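Local coordinates for protein malonate decarboxylase subunit alpha (Acinetobacter baumannii ATCC 17978, PDB 6MPR) that probably transfers malonate onto the acyl carrier protein of malonate decarboxylase in exchange for acetate, the step that starts its decarboxylation, at residues 256-261 against 361-366; 472-477 against 481-486; 409-414 against 427-432; 266-271 against 276-281; 252-257 against 282-287. All blocks are in the same frame, centred on the assembly; numbering follows the deposited sequence.

Interaction 1 of 5, residues 256-261 against 361-366; sequences GIYEKH and VDLFIG
Tyr258 and Ile257 of helix 244-261 pack on Leu363 and Ile365 of strand 363-366, a helix-on-sheet contact in an alpha/beta domain with a Rossmann-like parallel core. Helix and strand run almost antiparallel, at 170°, with axes 11.3 Å apart, so the gap between them is filled by side chains and no hydrogen bond spans it. The apolar part centres on Leu363. Its CD1 touches two neighbours on the helix, Ile257 CG2 at 3.8 Å and Tyr258 CE1 at 3.8 Å; CD2 lies at the same distance from CE1, so both methyls of Leu363 touch this ring atom. Leu363 meets both helix residues at about a right angle. CG of Tyr258 stands anti to its carbonyl carbon (chi1 -65°), from which the ring extends so that its hydroxyl reaches the strand. On the neighbouring strand 429-433, Val431 touches both Ile257 and Ile365. The polar part is the phenol oxygen, buried here but hydrogen-bonded to His268 NE2 on the adjacent strand 265-268, so the tyrosine ties the helix to the sheet through its polar end as well. Beside that bond the oxygen rests on a methyl: Tyr258 OH lies 3.4 Å from Ile365 CG2.

Interaction 2 of 5, residues 472-477 against 481-486; sequences VTHLLT and IAYLYK
A beta hairpin of strands 474-477 and 480-482 pairs Leu475 with Ala482 as an antiparallel hydrogen-bonded pair, followed by Leu476 with Ile481 as a non-hydrogen-bonded one. Leu475 N donates to Ala482 O (3.0 Å) and Ala482 N to Leu475 O (2.8 Å). Beyond the strand the second segment turns: Tyr483 is the centre of an inverse gamma turn, and Tyr485 N then bonds Thr473 O at 3.0 Å, which carries the pairing into the short 3-10 segment. On one face Leu475 lies against Ala482 and Leu484, whose CD1 also meets Val472 CG1 at 3.8 Å. On the other, Leu476, in one of its two modelled conformers, packs on Ile481. An aromatic cluster gathers round His474, whose CD2 approaches Tyr483 CD1 at 3.3 Å, rim to rim with planes at 81°. Tyr485 lies beside the same imidazole, pointing the same way, with planes at 38°. The imidazole is held at its edge by ND1, 2.8 Å from Thr473 OG1, a hydroxyl that also bonds Val430 N. The ring of His261 meets both His474 and Tyr485. The bond at ND1 probably restricts the rotation of the buried His474 ring, while a hydrogen bond to Gly256 O tethers the Tyr483 hydroxyl to helix 244-261.

Interaction 3 of 5, residues 409-414 against 427-432; sequences LDMRLQ and KKLVVQ
Met411 lays its CB and CG over the residues leading into strand 429-433, where CB meets Lys427 CB at 3.6 Å and CG abuts Lys427 O at 3.2 Å. Bends at chi2 and chi3 set SD beside Leu429, and the chain crosses that leucine at about a right angle: Met411 CG lies 3.7 Å from Leu429 CD1, with SD 4.0 Å from Leu429 CG. Lys427 is modelled in two conformers. In the one described here it runs past the methionine and curls at its last torsion (chi4 77°), and in this conformer alone are its NZ contacts described: a weak hydrogen bond to Met411 O at 3.5 Å, and a bond to a water that also accepts from Leu413 N. His261, His474 and Tyr485 also pack on the buried Met411. Nearby, Arg412 NH1 bonds Pro461 O of the second subunit. The contact fastens the segment that leaves helix 406-410 over the N-terminal end of an interior strand of a Rossmann-like alpha/beta sheet.

Interaction 4 of 5, residues 266-271 against 276-281; sequences LNHGIG and AIELIL
His268 and Glu278 come from opposite directions, the imidazole from the end of strand 265-268 and the carboxylate from helix 272-287, and meet edge to edge with their planes only 16° apart. His268 ND1 donates to Glu278 OE2 at 2.9 Å with an N-H...O angle of 163°; the oxygen sits in the ring plane and receives the proton on its anti lone pair, the one turned away from OE1. The glutamate reaches this position as an extended chain, its CG anti to the carbonyl carbon (chi1 -59°), and its methylene CG passes close by the ring, 3.4 Å from His268 ND1. Ile277, one residue earlier on the helix, approaches the same ring obliquely: its CG2 lies 3.5 Å from His268 CE1. The histidine is thus gripped at both nitrogens, since NE2 is hydrogen-bonded to Tyr258 OH, and Trp298 meets its ring edge-to-face. The carboxylate has further partners: OE2 is also hydrogen-bonded to His303 ND1, and OE1 pairs with Thr305 OG1. This network would fix the rotation of both flat groups. Strand, helix and the following strand 297-299 form a beta-alpha-beta unit, with Gly271 as N-cap of the helix; the His-carboxylate bond ties its first strand to its helix.

Interaction 5 of 5, residues 252-257 against 282-287; sequences MAIRGI and PTYGES
Tyr284 of helix 272-287 reaches across to Ile254 and Arg255 of helix 244-261, a helix-helix contact beside the Rossmann-like sheet. Backbones come nearest at Ile254 and Gly285, whose CA atoms are 7.2 Å apart. The apolar contact is slight: Ile254 CD1 meets the ring edge at Tyr284 CD2, 4.3 Å away. The second contact is between aliphatic and polar atoms. Arg255 crosses the phenol at about a right angle and lays its CB, 3.7 Å from Tyr284 OH, near the ring plane; CG and CD follow the same hydroxyl at 4.0 Å. A bend at chi2 (85°) then carries the guanidinium away, and its NH1 forms a salt bridge with Glu259. No hydrogen bond joins the two segments. Ile254 also packs on Ile280 and Leu281, extending the interface along the helix. Within the second helix, which is kinked and takes a wider pi-type turn at 282-285, Ser287 OG donates to Tyr284 O at 2.7 Å.

Overall arrangement
Of the elements in these contacts, helix 244-261 comes first along the chain from the N terminus and serves two of them: interaction 5 from residues 252-257 and interaction 1 from 256-261, which share Gly256 and Ile257. Interaction 5 closes a short loop onto helix 272-287, and interaction 1 a longer one onto strand 363-366. Interaction 4 lies nested inside both, joining strand 265-268 to helix 272-287. Further on, interactions 3 and 2 follow in series, each closing a local loop. Strands 265-268, 363-366, 429-433 and 474-477 are neighbours in one sheet, so interactions 1 to 4 all reach it. Interactions 1 and 3 meet through His261 ND1 and Asp410 OD2, and interactions 2 and 4 stay apart, nearest atoms about 6 Å.

Interaction 1 of 5, residues 256-261 against 361-366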
# COMPACT_ATOMS: atom_id res chain seq x y z
N GLY A 256 -1.42 -10.00 28.06
CA GLY A 256 -1.43 -8.57 28.26
C GLY A 256 -1.64 -7.72 27.03
O GLY A 256 -1.82 -6.51 27.17
N ILE A 257 -1.61 -8.31 25.83
CA ILE A 257 -1.83 -7.54 24.60
C ILE A 257 -2.92 -8.18 23.74
O ILE A 257 -3.94 -7.55 23.43
CB ILE A 257 -0.53 -7.39 23.80
CG1 ILE A 257 0.61 -6.82 24.68
CG2 ILE A 257 -0.77 -6.46 22.60
CD1 ILE A 257 1.93 -6.59 23.94
N TYR A 258 -2.71 -9.44 23.32
CA TYR A 258 -3.65 -10.05 22.37
C TYR A 258 -5.02 -10.24 23.00
O TYR A 258 -6.04 -9.84 22.43
CB TYR A 258 -3.13 -11.40 21.86
CG TYR A 258 -1.86 -11.38 21.04
CD1 TYR A 258 -1.20 -10.19 20.73
CD2 TYR A 258 -1.32 -12.57 20.55
CE1 TYR A 258 -0.02 -10.21 19.97
CE2 TYR A 258 -0.17 -12.58 19.79
CZ TYR A 258 0.47 -11.41 19.51
OH TYR A 258 1.62 -11.46 18.77
N GLU A 259 -5.05 -10.85 24.18
CA GLU A 259 -6.31 -11.02 24.89
C GLU A 259 -6.89 -9.67 25.31
O GLU A 259 -8.08 -9.41 25.15
CB GLU A 259 -6.10 -11.91 26.12
CG GLU A 259 -7.41 -12.27 26.81
CD GLU A 259 -7.24 -13.13 28.04
OE1 GLU A 259 -6.09 -13.44 28.43
OE2 GLU A 259 -8.27 -13.52 28.62
N LYS A 260 -6.04 -8.80 25.87
CA LYS A 260 -6.51 -7.53 26.43
C LYS A 260 -7.26 -6.70 25.40
O LYS A 260 -8.29 -6.10 25.70
CB LYS A 260 -5.32 -6.73 26.98
CG LYS A 260 -5.71 -5.36 27.55
CD LYS A 260 -4.50 -4.61 28.10
CE LYS A 260 -4.89 -3.22 28.58
NZ LYS A 260 -5.67 -3.26 29.85
N HIS A 261 -6.74 -6.66 24.17
CA HIS A 261 -7.30 -5.81 23.13
C HIS A 261 -8.07 -6.57 22.07
O HIS A 261 -8.49 -5.97 21.08
CB HIS A 261 -6.19 -5.00 22.47
CG HIS A 261 -5.38 -4.20 23.43
ND1 HIS A 261 -5.89 -3.10 24.09
CD2 HIS A 261 -4.10 -4.33 23.86
CE1 HIS A 261 -4.97 -2.59 24.88
NE2 HIS A 261 -3.87 -3.32 24.76
N VAL A 361 -4.61 -5.38 9.25
CA VAL A 361 -4.42 -6.19 10.45
C VAL A 361 -4.39 -5.30 11.69
O VAL A 361 -4.05 -4.11 11.65
CB VAL A 361 -3.17 -7.09 10.41
CG1 VAL A 361 -3.19 -7.99 9.17
CG2 VAL A 361 -1.89 -6.28 10.51
N ASP A 362 -4.74 -5.91 12.83
CA ASP A 362 -4.83 -5.19 14.10
C ASP A 362 -3.46 -4.83 14.66
O ASP A 362 -3.34 -3.85 15.42
CB ASP A 362 -5.53 -6.05 15.16
CG ASP A 362 -7.01 -6.19 14.94
OD1 ASP A 362 -7.62 -5.36 14.24
OD2 ASP A 362 -7.57 -7.14 15.54
N LEU A 363 -2.43 -5.62 14.37
CA LEU A 363 -1.24 -5.57 15.21
C LEU A 363 -0.00 -5.98 14.42
O LEU A 363 -0.05 -6.88 13.57
CB LEU A 363 -1.41 -6.47 16.44
CG LEU A 363 -0.23 -6.61 17.42
CD1 LEU A 363 -0.76 -6.69 18.85
CD2 LEU A 363 0.60 -7.85 17.10
N PHE A 364 1.10 -5.29 14.71
CA PHE A 364 2.44 -5.75 14.40
C PHE A 364 3.21 -5.91 15.71
O PHE A 364 3.05 -5.13 16.65
CB PHE A 364 3.19 -4.75 13.48
CG PHE A 364 4.67 -5.01 13.38
CD1 PHE A 364 5.14 -6.11 12.69
CD2 PHE A 364 5.58 -4.16 13.98
CE1 PHE A 364 6.49 -6.35 12.58
CE2 PHE A 364 6.93 -4.41 13.91
CZ PHE A 364 7.39 -5.50 13.19
N ILE A 365 4.05 -6.95 15.77
CA ILE A 365 4.94 -7.16 16.91
C ILE A 365 6.28 -7.65 16.37
O ILE A 365 6.33 -8.55 15.54
CB ILE A 365 4.33 -8.15 17.93
CG1 ILE A 365 5.27 -8.40 19.12
CG2 ILE A 365 3.95 -9.47 17.25
CD1 ILE A 365 4.51 -8.93 20.35
N GLY A 366 7.36 -7.03 16.82
CA GLY A 366 8.68 -7.45 16.41
C GLY A 366 9.72 -6.88 17.35
O GLY A 366 9.39 -6.29 18.38

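Interaction 2 of 5, residues 472-477 against 481-486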
# COMPACT_ATOMS: atom_id res chain seq x y z
N VAL A 472 4.80 3.51 18.58
CA VAL A 472 4.78 2.34 19.45
C VAL A 472 3.61 2.48 20.41
O VAL A 472 3.52 3.45 21.17
CB VAL A 472 6.10 2.20 20.22
CG1 VAL A 472 6.03 0.98 21.17
CG2 VAL A 472 7.29 2.11 19.26
N THR A 473 2.70 1.50 20.38
CA THR A 473 1.62 1.45 21.37
C THR A 473 1.98 0.60 22.59
O THR A 473 1.47 0.86 23.69
CB THR A 473 0.33 0.91 20.73
OG1 THR A 473 0.55 -0.41 20.21
CG2 THR A 473 -0.14 1.83 19.62
N HIS A 474 2.87 -0.39 22.43
CA HIS A 474 3.21 -1.31 23.51
C HIS A 474 4.71 -1.60 23.48
O HIS A 474 5.23 -1.99 22.44
CB HIS A 474 2.47 -2.65 23.36
CG HIS A 474 0.98 -2.54 23.47
ND1 HIS A 474 0.19 -2.03 22.46
CD2 HIS A 474 0.13 -2.89 24.47
CE1 HIS A 474 -1.08 -2.08 22.82
NE2 HIS A 474 -1.14 -2.60 24.04
N LEU A 475 5.37 -1.47 24.63
CA LEU A 475 6.75 -1.92 24.82
C LEU A 475 6.74 -3.14 25.74
O LEU A 475 6.31 -3.04 26.89
CB LEU A 475 7.63 -0.82 25.43
CG LEU A 475 9.09 -1.18 25.70
CD1 LEU A 475 9.81 -1.59 24.40
CD2 LEU A 475 9.80 -0.01 26.34
N LEU A 476 7.25 -4.27 25.24
CA LEU A 476 7.22 -5.54 25.97
C LEU A 476 8.65 -6.05 26.14
O LEU A 476 9.33 -6.31 25.14
CB LEU A 476 6.37 -6.56 25.22
CG LEU A 476 6.51 -8.02 25.62
CD1 LEU A 476 6.18 -8.18 27.09
CD2 LEU A 476 5.59 -8.87 24.75
N THR A 477 9.09 -6.19 27.39
CA THR A 477 10.41 -6.75 27.71
C THR A 477 10.23 -7.94 28.65
O THR A 477 9.11 -8.27 29.05
CB THR A 477 11.34 -5.72 28.37
OG1 THR A 477 10.94 -5.53 29.73
CG2 THR A 477 11.32 -4.40 27.64
N ILE A 481 5.20 -5.05 30.48
CA ILE A 481 4.66 -4.28 29.36
C ILE A 481 4.46 -2.84 29.82
O ILE A 481 3.87 -2.60 30.88
CB ILE A 481 3.33 -4.85 28.85
CG1 ILE A 481 3.47 -6.32 28.44
CG2 ILE A 481 2.82 -4.03 27.66
CD1 ILE A 481 2.13 -6.98 28.17
N ALA A 482 4.92 -1.89 29.01
CA ALA A 482 4.55 -0.49 29.16
C ALA A 482 3.48 -0.19 28.12
O ALA A 482 3.72 -0.37 26.92
CB ALA A 482 5.76 0.42 29.00
N TYR A 483 2.29 0.23 28.58
CA TYR A 483 1.20 0.55 27.66
C TYR A 483 1.34 2.00 27.19
O TYR A 483 0.58 2.89 27.57
CB TYR A 483 -0.16 0.30 28.31
CG TYR A 483 -0.46 -1.15 28.59
CD1 TYR A 483 -0.75 -2.04 27.56
CD2 TYR A 483 -0.47 -1.64 29.89
CE1 TYR A 483 -1.03 -3.37 27.81
CE2 TYR A 483 -0.75 -2.97 30.16
CZ TYR A 483 -1.02 -3.83 29.11
OH TYR A 483 -1.30 -5.15 29.38
N LEU A 484 2.32 2.20 26.30
CA LEU A 484 2.71 3.55 25.88
C LEU A 484 1.56 4.30 25.20
O LEU A 484 1.53 5.53 25.25
CB LEU A 484 3.91 3.47 24.94
CG LEU A 484 5.23 2.89 25.46
CD1 LEU A 484 6.30 2.95 24.35
CD2 LEU A 484 5.72 3.60 26.74
N TYR A 485 0.62 3.59 24.57
CA TYR A 485 -0.49 4.28 23.92
C TYR A 485 -1.30 5.11 24.91
O TYR A 485 -2.02 6.02 24.49
CB TYR A 485 -1.42 3.29 23.21
CG TYR A 485 -2.37 2.50 24.08
CD1 TYR A 485 -1.99 1.26 24.63
CD2 TYR A 485 -3.66 2.94 24.32
CE1 TYR A 485 -2.85 0.54 25.41
CE2 TYR A 485 -4.54 2.22 25.11
CZ TYR A 485 -4.12 1.02 25.65
OH TYR A 485 -4.98 0.30 26.43
N LYS A 486 -1.20 4.81 26.20
CA LYS A 486 -1.95 5.51 27.23
C LYS A 486 -1.14 6.58 27.94
O LYS A 486 -1.70 7.29 28.78
CB LYS A 486 -2.49 4.51 28.26
CG LYS A 486 -3.88 4.00 27.97
CD LYS A 486 -4.32 3.00 29.02
CE LYS A 486 -3.31 1.88 29.18
NZ LYS A 486 -3.79 0.83 30.12

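Interaction 3 of 5, residues 409-414 against 427-432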
# COMPACT_ATOMS: atom_id res chain seq x y z
N LEU A 409 -10.08 0.26 17.69
CA LEU A 409 -10.87 1.20 18.49
C LEU A 409 -10.36 1.30 19.92
O LEU A 409 -10.50 2.35 20.56
CB LEU A 409 -12.34 0.77 18.53
CG LEU A 409 -13.18 1.04 17.29
CD1 LEU A 409 -14.60 0.48 17.47
CD2 LEU A 409 -13.22 2.55 17.06
N ASP A 410 -9.79 0.21 20.46
CA ASP A 410 -9.33 0.21 21.85
C ASP A 410 -8.18 1.18 22.07
O ASP A 410 -7.91 1.55 23.22
CB ASP A 410 -8.92 -1.21 22.26
CG ASP A 410 -9.24 -1.53 23.71
OD1 ASP A 410 -10.14 -0.87 24.29
OD2 ASP A 410 -8.58 -2.43 24.27
N MET A 411 -7.52 1.61 21.00
CA MET A 411 -6.45 2.59 21.08
C MET A 411 -6.95 4.04 21.08
O MET A 411 -6.15 4.95 21.30
CB MET A 411 -5.48 2.39 19.91
CG MET A 411 -4.78 1.03 19.87
SD MET A 411 -3.66 0.70 21.28
CE MET A 411 -4.74 -0.33 22.26
N ARG A 412 -8.23 4.26 20.82
CA ARG A 412 -8.76 5.61 20.70
C ARG A 412 -8.85 6.30 22.06
O ARG A 412 -9.10 5.67 23.09
CB ARG A 412 -10.15 5.59 20.06
CG ARG A 412 -10.80 6.97 19.93
CD ARG A 412 -12.07 6.96 19.09
NE ARG A 412 -13.14 6.13 19.64
CZ ARG A 412 -14.37 6.08 19.14
NH1 ARG A 412 -14.71 6.85 18.11
NH2 ARG A 412 -15.28 5.28 19.69
N LEU A 413 -8.63 7.62 22.04
CA LEU A 413 -8.81 8.52 23.18
C LEU A 413 -10.06 8.18 23.99
O LEU A 413 -11.15 8.02 23.44
CB LEU A 413 -8.90 9.96 22.67
CG LEU A 413 -9.12 11.10 23.65
CD1 LEU A 413 -7.80 11.55 24.27
CD2 LEU A 413 -9.83 12.27 22.97
N GLN A 414 -9.90 8.09 25.31
CA GLN A 414 -11.00 7.84 26.22
C GLN A 414 -11.20 9.04 27.15
O GLN A 414 -10.32 9.88 27.31
CB GLN A 414 -10.76 6.58 27.06
CG GLN A 414 -10.81 5.28 26.27
CD GLN A 414 -10.73 4.07 27.18
OE1 GLN A 414 -9.70 3.42 27.27
NE2 GLN A 414 -11.83 3.78 27.87
N LYS A 427 -6.14 3.45 16.48
CA LYS A 427 -4.73 3.33 16.12
C LYS A 427 -4.38 1.86 15.96
O LYS A 427 -4.89 0.99 16.68
CB LYS A 427 -3.80 3.95 17.19
CG LYS A 427 -4.15 5.36 17.64
CD LYS A 427 -3.12 5.86 18.64
CE LYS A 427 -3.27 7.34 18.96
NZ LYS A 427 -4.40 7.63 19.89
N LYS A 428 -3.48 1.57 15.02
CA LYS A 428 -3.02 0.19 14.93
C LYS A 428 -2.06 -0.10 16.08
O LYS A 428 -1.29 0.78 16.50
CB LYS A 428 -2.34 -0.05 13.60
CG LYS A 428 -1.86 -1.48 13.33
CD LYS A 428 -0.82 -1.38 12.21
CE LYS A 428 -0.13 -2.67 11.93
NZ LYS A 428 0.69 -2.50 10.71
N LEU A 429 -2.09 -1.34 16.58
CA LEU A 429 -1.16 -1.74 17.63
C LEU A 429 0.20 -2.06 17.03
O LEU A 429 0.30 -2.81 16.06
CB LEU A 429 -1.68 -2.95 18.41
CG LEU A 429 -2.88 -2.71 19.34
CD1 LEU A 429 -4.16 -2.38 18.54
CD2 LEU A 429 -3.10 -3.92 20.25
N VAL A 430 1.24 -1.45 17.59
CA VAL A 430 2.61 -1.63 17.15
C VAL A 430 3.41 -1.95 18.41
O VAL A 430 3.54 -1.09 19.29
CB VAL A 430 3.14 -0.38 16.44
CG1 VAL A 430 4.63 -0.47 16.21
CG2 VAL A 430 2.41 -0.20 15.12
N VAL A 431 3.88 -3.19 18.52
CA VAL A 431 4.52 -3.70 19.72
C VAL A 431 6.01 -3.88 19.46
O VAL A 431 6.40 -4.59 18.51
CB VAL A 431 3.90 -5.04 20.17
CG1 VAL A 431 4.51 -5.48 21.52
CG2 VAL A 431 2.38 -4.92 20.22
N GLN A 432 6.84 -3.29 20.30
CA GLN A 432 8.26 -3.61 20.35
C GLN A 432 8.49 -4.61 21.47
O GLN A 432 8.37 -4.27 22.66
CB GLN A 432 9.12 -2.36 20.56
CG GLN A 432 9.42 -1.60 19.30
CD GLN A 432 10.46 -2.30 18.43
OE1 GLN A 432 10.78 -1.83 17.34
NE2 GLN A 432 11.00 -3.41 18.91
O HOH W 1 -7.30 8.68 19.75

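Interaction 4 of 5, residues 266-271 against 276-281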
# COMPACT_ATOMS: atom_id res chain seq x y z
N LEU A 266 -2.93 -10.13 12.64
CA LEU A 266 -1.61 -9.66 13.06
C LEU A 266 -0.53 -10.15 12.12
O LEU A 266 -0.72 -11.09 11.33
CB LEU A 266 -1.30 -10.11 14.49
CG LEU A 266 -0.97 -11.59 14.75
CD1 LEU A 266 -0.57 -11.75 16.19
CD2 LEU A 266 -2.14 -12.55 14.42
N ASN A 267 0.62 -9.49 12.21
CA ASN A 267 1.89 -9.95 11.69
C ASN A 267 2.89 -10.11 12.84
O ASN A 267 2.90 -9.31 13.78
CB ASN A 267 2.43 -8.97 10.65
CG ASN A 267 3.86 -9.27 10.23
OD1 ASN A 267 4.80 -8.57 10.65
ND2 ASN A 267 4.05 -10.28 9.36
N HIS A 268 3.71 -11.15 12.75
CA HIS A 268 4.85 -11.36 13.64
C HIS A 268 6.13 -11.09 12.88
O HIS A 268 6.36 -11.71 11.83
CB HIS A 268 4.93 -12.80 14.15
CG HIS A 268 3.98 -13.14 15.25
ND1 HIS A 268 3.93 -14.40 15.80
CD2 HIS A 268 3.09 -12.39 15.93
CE1 HIS A 268 3.03 -14.42 16.77
NE2 HIS A 268 2.51 -13.20 16.88
N GLY A 269 6.98 -10.22 13.42
CA GLY A 269 8.37 -10.19 12.98
C GLY A 269 9.09 -11.44 13.46
O GLY A 269 8.97 -11.83 14.63
N ILE A 270 9.82 -12.10 12.56
CA ILE A 270 10.37 -13.41 12.87
C ILE A 270 11.45 -13.30 13.94
O ILE A 270 12.33 -12.43 13.88
CB ILE A 270 10.90 -14.08 11.59
CG1 ILE A 270 11.54 -15.44 11.90
CG2 ILE A 270 11.90 -13.20 10.87
CD1 ILE A 270 10.56 -16.54 12.05
N GLY A 271 11.38 -14.18 14.94
CA GLY A 271 12.40 -14.25 15.98
C GLY A 271 11.96 -15.27 17.02
O GLY A 271 10.85 -15.81 16.97
N ALA A 276 7.99 -18.29 20.06
CA ALA A 276 7.42 -18.76 21.33
C ALA A 276 5.93 -18.44 21.41
O ALA A 276 5.15 -19.27 21.89
CB ALA A 276 8.18 -18.15 22.52
N ILE A 277 5.51 -17.26 20.96
CA ILE A 277 4.08 -16.93 20.94
C ILE A 277 3.32 -17.95 20.11
O ILE A 277 2.33 -18.54 20.56
CB ILE A 277 3.86 -15.50 20.40
CG1 ILE A 277 4.32 -14.45 21.40
CG2 ILE A 277 2.39 -15.28 20.06
CD1 ILE A 277 4.23 -13.03 20.85
N GLU A 278 3.77 -18.15 18.86
CA GLU A 278 3.12 -19.10 17.96
C GLU A 278 3.04 -20.49 18.59
O GLU A 278 2.00 -21.17 18.47
CB GLU A 278 3.88 -19.15 16.63
CG GLU A 278 3.95 -17.78 15.93
CD GLU A 278 4.98 -17.69 14.81
OE1 GLU A 278 5.43 -18.73 14.30
OE2 GLU A 278 5.34 -16.54 14.45
N LEU A 279 4.09 -20.92 19.28
CA LEU A 279 4.16 -22.27 19.83
C LEU A 279 3.45 -22.44 21.17
O LEU A 279 3.22 -23.59 21.58
CB LEU A 279 5.62 -22.72 19.96
CG LEU A 279 6.26 -23.04 18.61
CD1 LEU A 279 7.76 -23.28 18.76
CD2 LEU A 279 5.58 -24.24 17.97
N ILE A 280 3.08 -21.37 21.86
CA ILE A 280 2.32 -21.53 23.09
C ILE A 280 0.86 -21.11 22.94
O ILE A 280 0.10 -21.26 23.90
CB ILE A 280 2.96 -20.81 24.30
CG1 ILE A 280 2.84 -19.29 24.19
CG2 ILE A 280 4.40 -21.26 24.53
CD1 ILE A 280 3.24 -18.57 25.46
N LEU A 281 0.45 -20.61 21.78
CA LEU A 281 -0.99 -20.47 21.56
C LEU A 281 -1.75 -21.76 21.84
O LEU A 281 -2.73 -21.72 22.59
CB LEU A 281 -1.27 -19.96 20.15
CG LEU A 281 -1.04 -18.47 19.93
CD1 LEU A 281 -1.19 -18.18 18.45
CD2 LEU A 281 -2.05 -17.66 20.76

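Interaction 5 of 5, residues 252-257 against 282-287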
# COMPACT_ATOMS: atom_id res chain seq x y z
N MET A 252 3.20 -12.96 28.31
CA MET A 252 2.74 -11.59 28.54
C MET A 252 2.15 -10.97 27.28
O MET A 252 1.17 -10.22 27.37
CB MET A 252 3.90 -10.75 29.08
CG MET A 252 4.32 -11.20 30.48
SD MET A 252 5.38 -9.99 31.30
CE MET A 252 6.93 -10.23 30.43
N ALA A 253 2.72 -11.25 26.10
CA ALA A 253 2.11 -10.78 24.86
C ALA A 253 0.70 -11.31 24.70
O ALA A 253 -0.21 -10.57 24.30
CB ALA A 253 2.98 -11.18 23.65
N ILE A 254 0.48 -12.59 24.99
CA ILE A 254 -0.83 -13.20 24.74
C ILE A 254 -1.86 -12.67 25.72
O ILE A 254 -2.97 -12.29 25.35
CB ILE A 254 -0.74 -14.73 24.81
CG1 ILE A 254 0.08 -15.24 23.62
CG2 ILE A 254 -2.14 -15.33 24.87
CD1 ILE A 254 0.47 -16.70 23.69
N ARG A 255 -1.50 -12.65 27.00
CA ARG A 255 -2.42 -12.23 28.05
C ARG A 255 -2.55 -10.71 28.09
O ARG A 255 -3.66 -10.17 28.13
CB ARG A 255 -1.90 -12.79 29.37
CG ARG A 255 -2.72 -12.46 30.59
CD ARG A 255 -3.85 -13.45 30.77
NE ARG A 255 -4.55 -13.20 32.03
CZ ARG A 255 -5.78 -13.61 32.29
NH1 ARG A 255 -6.47 -14.29 31.38
NH2 ARG A 255 -6.33 -13.34 33.47
N GLY A 256 -1.42 -10.00 28.06
CA GLY A 256 -1.43 -8.57 28.26
C GLY A 256 -1.64 -7.72 27.03
O GLY A 256 -1.82 -6.51 27.17
N ILE A 257 -1.61 -8.31 25.83
CA ILE A 257 -1.83 -7.54 24.60
C ILE A 257 -2.92 -8.18 23.74
O ILE A 257 -3.94 -7.55 23.43
CB ILE A 257 -0.53 -7.39 23.80
CG1 ILE A 257 0.61 -6.82 24.68
CG2 ILE A 257 -0.77 -6.46 22.60
CD1 ILE A 257 1.93 -6.59 23.94
N PRO A 282 -1.34 -22.93 21.32
CA PRO A 282 -2.15 -24.14 21.54
C PRO A 282 -2.03 -24.72 22.94
O PRO A 282 -2.74 -25.70 23.24
CB PRO A 282 -1.61 -25.13 20.49
CG PRO A 282 -0.82 -24.28 19.52
CD PRO A 282 -0.26 -23.19 20.35
N THR A 283 -1.16 -24.19 23.79
CA THR A 283 -1.01 -24.67 25.16
C THR A 283 -1.44 -23.59 26.14
O THR A 283 -2.51 -23.69 26.74
CB THR A 283 0.44 -25.10 25.42
OG1 THR A 283 1.32 -24.03 25.08
CG2 THR A 283 0.80 -26.33 24.60
N TYR A 284 -0.64 -22.54 26.30
CA TYR A 284 -1.02 -21.45 27.19
C TYR A 284 -2.28 -20.74 26.69
O TYR A 284 -3.19 -20.44 27.47
CB TYR A 284 0.14 -20.48 27.33
CG TYR A 284 -0.14 -19.30 28.23
CD1 TYR A 284 -0.37 -19.49 29.59
CD2 TYR A 284 -0.14 -18.00 27.73
CE1 TYR A 284 -0.60 -18.40 30.43
CE2 TYR A 284 -0.37 -16.91 28.56
CZ TYR A 284 -0.61 -17.12 29.90
OH TYR A 284 -0.84 -16.03 30.72
N GLY A 285 -2.36 -20.48 25.39
CA GLY A 285 -3.55 -19.86 24.85
C GLY A 285 -4.78 -20.71 25.06
O GLY A 285 -5.85 -20.19 25.40
N GLU A 286 -4.65 -22.02 24.88
CA GLU A 286 -5.77 -22.94 25.12
C GLU A 286 -6.20 -22.93 26.58
O GLU A 286 -7.40 -22.97 26.89
CB GLU A 286 -5.37 -24.35 24.68
CG GLU A 286 -6.38 -25.44 25.03
CD GLU A 286 -7.70 -25.27 24.34
OE1 GLU A 286 -8.71 -25.79 24.89
OE2 GLU A 286 -7.75 -24.63 23.26
N SER A 287 -5.23 -22.87 27.50
CA SER A 287 -5.55 -22.82 28.92
C SER A 287 -6.32 -21.56 29.31
O SER A 287 -7.05 -21.58 30.31
CB SER A 287 -4.27 -22.92 29.75
OG SER A 287 -3.63 -21.65 29.81